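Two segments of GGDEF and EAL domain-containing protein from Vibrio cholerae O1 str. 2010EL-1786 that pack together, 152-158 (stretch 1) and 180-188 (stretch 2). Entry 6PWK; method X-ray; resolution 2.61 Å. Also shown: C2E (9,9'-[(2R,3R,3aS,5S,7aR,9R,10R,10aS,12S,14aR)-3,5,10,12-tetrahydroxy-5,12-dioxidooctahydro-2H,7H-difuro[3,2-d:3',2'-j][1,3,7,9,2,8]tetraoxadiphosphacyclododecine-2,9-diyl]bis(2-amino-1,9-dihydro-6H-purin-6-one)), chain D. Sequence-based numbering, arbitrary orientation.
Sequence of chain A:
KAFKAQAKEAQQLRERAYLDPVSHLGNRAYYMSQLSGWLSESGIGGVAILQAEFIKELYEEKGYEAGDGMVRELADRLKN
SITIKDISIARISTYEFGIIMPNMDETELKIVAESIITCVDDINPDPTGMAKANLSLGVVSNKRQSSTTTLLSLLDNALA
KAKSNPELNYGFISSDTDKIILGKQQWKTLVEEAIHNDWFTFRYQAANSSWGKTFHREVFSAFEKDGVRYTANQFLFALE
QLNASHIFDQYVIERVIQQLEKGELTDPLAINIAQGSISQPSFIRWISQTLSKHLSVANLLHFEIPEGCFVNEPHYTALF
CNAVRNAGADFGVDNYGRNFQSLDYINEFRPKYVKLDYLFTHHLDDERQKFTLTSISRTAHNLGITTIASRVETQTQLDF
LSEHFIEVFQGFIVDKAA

Stretch 1, residues 152-158: LSLLDNA
Stretch 2 180-188: IILGKQQWK

The most unusual feature of this contact is that a bound cyclic dinucleotide, C2E, joins both segments at the point where they are themselves linked by a salt bridge. Asp156 OD2 accepts from Lys184 NZ at 2.6 Å and also from C2E O2A at 2.8 Å, while Asp156 OD1 accepts from C2E N21 at 2.9 Å. Asp156 is t at chi1, and Lys184, m, t, t, p from chi1 to chi4, starts sideways but brings its end to the carboxylate.

Stretch 1 is helical throughout, with phi/psi near -66/-39 and with backbone bonds from Asp156 N to Leu152 O, Asn157 N to Ser153 O and Ala158 N to Leu154 O, each 2.9 Å. Stretch 2 runs extended through Ile181 (-114/127) and Leu182 (-136/155); Gly183 (-73/174) is the N-cap of a helix beginning at Lys184. The CA atoms of Ser153 and Gly183 lie 5.0 Å apart, and those of Leu154 and Ile181 6.2 Å.

Asn157 (chi1 m, chi2 -95°) secures the polar centre. Its ND2 donates to Leu182 O at 2.7 Å and to Ser153 O at 2.6 Å, and its OD1 accepts from Trp187 NE1 at 2.9 Å, lying at the indole edge near the ring plane. Both ends of the amide are thus used, which fixes its orientation. Trp187 has chi1 m and chi2 118°.

Beside this network, Leu154 (m, t) places CD2 3.6 Å from Ile181 CG1, and Ile181 CG2 lies 4.0 Å from Ser153 CB.

The start of the second helix receives the ligand through its free amides: Lys184 N donates to C2E O3A at 3.0 Å and O2A at 3.1 Å, and Gln185 N to C2E O1P at 2.7 Å. A CB on Gly183 would clash with C2E O3A, which already lies 3.3 Å from Gly183 CA.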

# COMPACT_ATOMS: atom_id res chain seq x y z
N LEU A 152 12.61 5.71 22.34
CA LEU A 152 11.80 5.22 21.23
C LEU A 152 12.60 4.30 20.33
O LEU A 152 12.07 3.30 19.83
CB LEU A 152 11.22 6.39 20.44
CG LEU A 152 10.22 7.28 21.17
CD1 LEU A 152 9.76 8.43 20.28
CD2 LEU A 152 9.02 6.48 21.66
N SER A 153 13.88 4.61 20.11
CA SER A 153 14.74 3.72 19.34
C SER A 153 14.97 2.40 20.08
O SER A 153 14.90 1.33 19.47
CB SER A 153 16.07 4.40 19.04
OG SER A 153 15.88 5.50 18.16
N LEU A 154 15.25 2.47 21.38
CA LEU A 154 15.37 1.26 22.18
C LEU A 154 14.08 0.46 22.17
O LEU A 154 14.10 -0.78 22.09
CB LEU A 154 15.76 1.62 23.62
CG LEU A 154 17.21 1.99 23.89
CD1 LEU A 154 17.31 2.88 25.11
CD2 LEU A 154 18.03 0.72 24.09
N LEU A 155 12.94 1.15 22.25
CA LEU A 155 11.65 0.47 22.21
C LEU A 155 11.44 -0.23 20.87
O LEU A 155 10.86 -1.32 20.82
CB LEU A 155 10.54 1.49 22.47
CG LEU A 155 9.30 1.13 23.28
CD1 LEU A 155 9.63 0.16 24.40
CD2 LEU A 155 8.67 2.39 23.85
N ASP A 156 11.92 0.38 19.78
CA ASP A 156 11.74 -0.21 18.46
C ASP A 156 12.66 -1.41 18.26
O ASP A 156 12.25 -2.42 17.67
CB ASP A 156 11.99 0.85 17.39
CG ASP A 156 11.36 0.49 16.05
OD1 ASP A 156 10.50 -0.41 16.02
OD2 ASP A 156 11.73 1.11 15.04
N ASN A 157 13.91 -1.31 18.73
CA ASN A 157 14.83 -2.43 18.60
C ASN A 157 14.44 -3.60 19.50
O ASN A 157 14.65 -4.76 19.13
CB ASN A 157 16.26 -1.97 18.90
CG ASN A 157 16.84 -1.10 17.81
OD1 ASN A 157 17.54 -1.58 16.92
ND2 ASN A 157 16.54 0.19 17.86
N ALA A 158 13.89 -3.31 20.68
CA ALA A 158 13.41 -4.39 21.54
C ALA A 158 12.21 -5.09 20.91
O ALA A 158 12.07 -6.31 21.03
CB ALA A 158 13.05 -3.84 22.92
N ILE A 180 24.42 -2.07 19.99
CA ILE A 180 24.20 -0.93 19.11
C ILE A 180 22.71 -0.80 18.83
O ILE A 180 22.10 -1.70 18.24
CB ILE A 180 25.00 -1.07 17.80
CG1 ILE A 180 26.50 -0.89 18.06
CG2 ILE A 180 24.51 -0.08 16.76
CD1 ILE A 180 27.21 -2.13 18.55
N ILE A 181 22.11 0.30 19.26
CA ILE A 181 20.69 0.57 19.08
C ILE A 181 20.56 1.77 18.15
O ILE A 181 21.16 2.82 18.39
CB ILE A 181 19.97 0.81 20.41
CG1 ILE A 181 19.39 -0.50 20.96
CG2 ILE A 181 18.86 1.85 20.26
CD1 ILE A 181 20.42 -1.58 21.27
N LEU A 182 19.79 1.60 17.08
CA LEU A 182 19.62 2.63 16.06
C LEU A 182 18.15 2.73 15.68
O LEU A 182 17.38 1.77 15.82
CB LEU A 182 20.46 2.34 14.81
CG LEU A 182 21.98 2.28 14.98
CD1 LEU A 182 22.64 1.82 13.69
CD2 LEU A 182 22.52 3.64 15.41
N GLY A 183 17.76 3.91 15.20
CA GLY A 183 16.44 4.08 14.62
C GLY A 183 16.33 3.42 13.26
O GLY A 183 17.31 2.92 12.70
N LYS A 184 15.11 3.42 12.72
CA LYS A 184 14.86 2.73 11.46
C LYS A 184 15.71 3.31 10.33
O LYS A 184 16.34 2.57 9.57
CB LYS A 184 13.38 2.80 11.11
CG LYS A 184 12.47 2.00 12.03
CD LYS A 184 11.07 1.88 11.44
CE LYS A 184 10.11 1.20 12.40
NZ LYS A 184 9.82 2.03 13.60
N GLN A 185 15.73 4.64 10.21
CA GLN A 185 16.50 5.26 9.14
C GLN A 185 18.00 5.12 9.37
O GLN A 185 18.77 5.07 8.40
CB GLN A 185 16.11 6.73 9.00
CG GLN A 185 14.71 6.92 8.42
CD GLN A 185 14.15 8.30 8.67
OE1 GLN A 185 14.88 9.30 8.67
NE2 GLN A 185 12.85 8.38 8.89
N GLN A 186 18.44 5.04 10.63
CA GLN A 186 19.85 4.82 10.90
C GLN A 186 20.29 3.42 10.46
O GLN A 186 21.37 3.26 9.88
CB GLN A 186 20.15 5.04 12.38
CG GLN A 186 20.11 6.49 12.81
CD GLN A 186 20.23 6.67 14.31
OE1 GLN A 186 19.78 5.82 15.08
NE2 GLN A 186 20.85 7.76 14.73
N TRP A 187 19.46 2.41 10.73
CA TRP A 187 19.78 1.06 10.28
C TRP A 187 19.89 1.00 8.76
O TRP A 187 20.82 0.41 8.22
CB TRP A 187 18.72 0.07 10.77
CG TRP A 187 18.91 -0.42 12.18
CD1 TRP A 187 18.06 -0.24 13.23
CD2 TRP A 187 20.02 -1.17 12.68
NE1 TRP A 187 18.57 -0.84 14.36
CE2 TRP A 187 19.77 -1.42 14.05
CE3 TRP A 187 21.20 -1.67 12.11
CZ2 TRP A 187 20.66 -2.13 14.85
CZ3 TRP A 187 22.08 -2.38 12.91
CH2 TRP A 187 21.80 -2.60 14.27
N LYS A 188 18.93 1.61 8.06
CA LYS A 188 18.94 1.59 6.61
C LYS A 188 20.20 2.25 6.06
O LYS A 188 20.82 1.74 5.11
CB LYS A 188 17.70 2.28 6.06
CG LYS A 188 17.62 2.29 4.54
CD LYS A 188 16.53 3.23 4.05
CE LYS A 188 16.57 3.37 2.54
NZ LYS A 188 15.87 4.61 2.08
P1 C2E D . 13.11 6.51 12.60
O2P C2E D . 11.98 5.91 11.80
O1P C2E D . 14.29 6.44 11.67
O5' C2E D . 12.96 8.11 12.86
C5' C2E D . 14.10 8.88 13.10
C4' C2E D . 13.52 10.29 13.30
O4' C2E D . 12.89 10.65 12.22
C3' C2E D . 12.34 10.11 14.29
O3' C2E D . 12.73 10.22 15.57
C2' C2E D . 11.35 11.23 13.90
O2' C2E D . 11.56 12.42 14.77
C1' C2E D . 11.68 11.60 12.69
N9 C2E D . 10.56 11.58 11.78
C8 C2E D . 10.58 10.23 11.63
N7 C2E D . 9.57 9.93 10.78
C5 C2E D . 8.95 11.06 10.41
C6 C2E D . 7.76 11.39 9.49
O6 C2E D . 7.16 10.54 8.91
N1 C2E D . 7.32 12.75 9.29
C2 C2E D . 8.01 13.83 9.97
N2 C2E D . 7.65 15.24 9.85
N3 C2E D . 9.13 13.49 10.83
C4 C2E D . 9.58 12.08 11.04
P11 C2E D . 11.54 9.73 16.63
O21 C2E D . 10.11 10.17 16.38
O11 C2E D . 11.88 10.37 17.95
O5A C2E D . 11.83 8.11 16.85
C5A C2E D . 13.13 7.67 16.55
C4A C2E D . 13.10 6.20 16.46
O4A C2E D . 12.29 5.69 17.36
C3A C2E D . 12.48 5.77 14.96
O3A C2E D . 13.57 5.65 13.93
C2A C2E D . 11.95 4.69 15.11
O2A C2E D . 12.98 3.61 14.93
C1A C2E D . 11.39 4.72 16.63
N91 C2E D . 10.13 5.09 16.69
C81 C2E D . 9.62 6.33 16.81
N71 C2E D . 8.28 6.20 16.85
C51 C2E D . 7.99 4.90 16.75
C61 C2E D . 6.66 4.15 16.74
O61 C2E D . 5.66 4.77 16.82
N11 C2E D . 6.60 2.72 16.63
C21 C2E D . 7.82 1.97 16.53
N21 C2E D . 7.78 0.52 16.42
N31 C2E D . 9.09 2.70 16.54
C41 C2E D . 9.14 4.19 16.66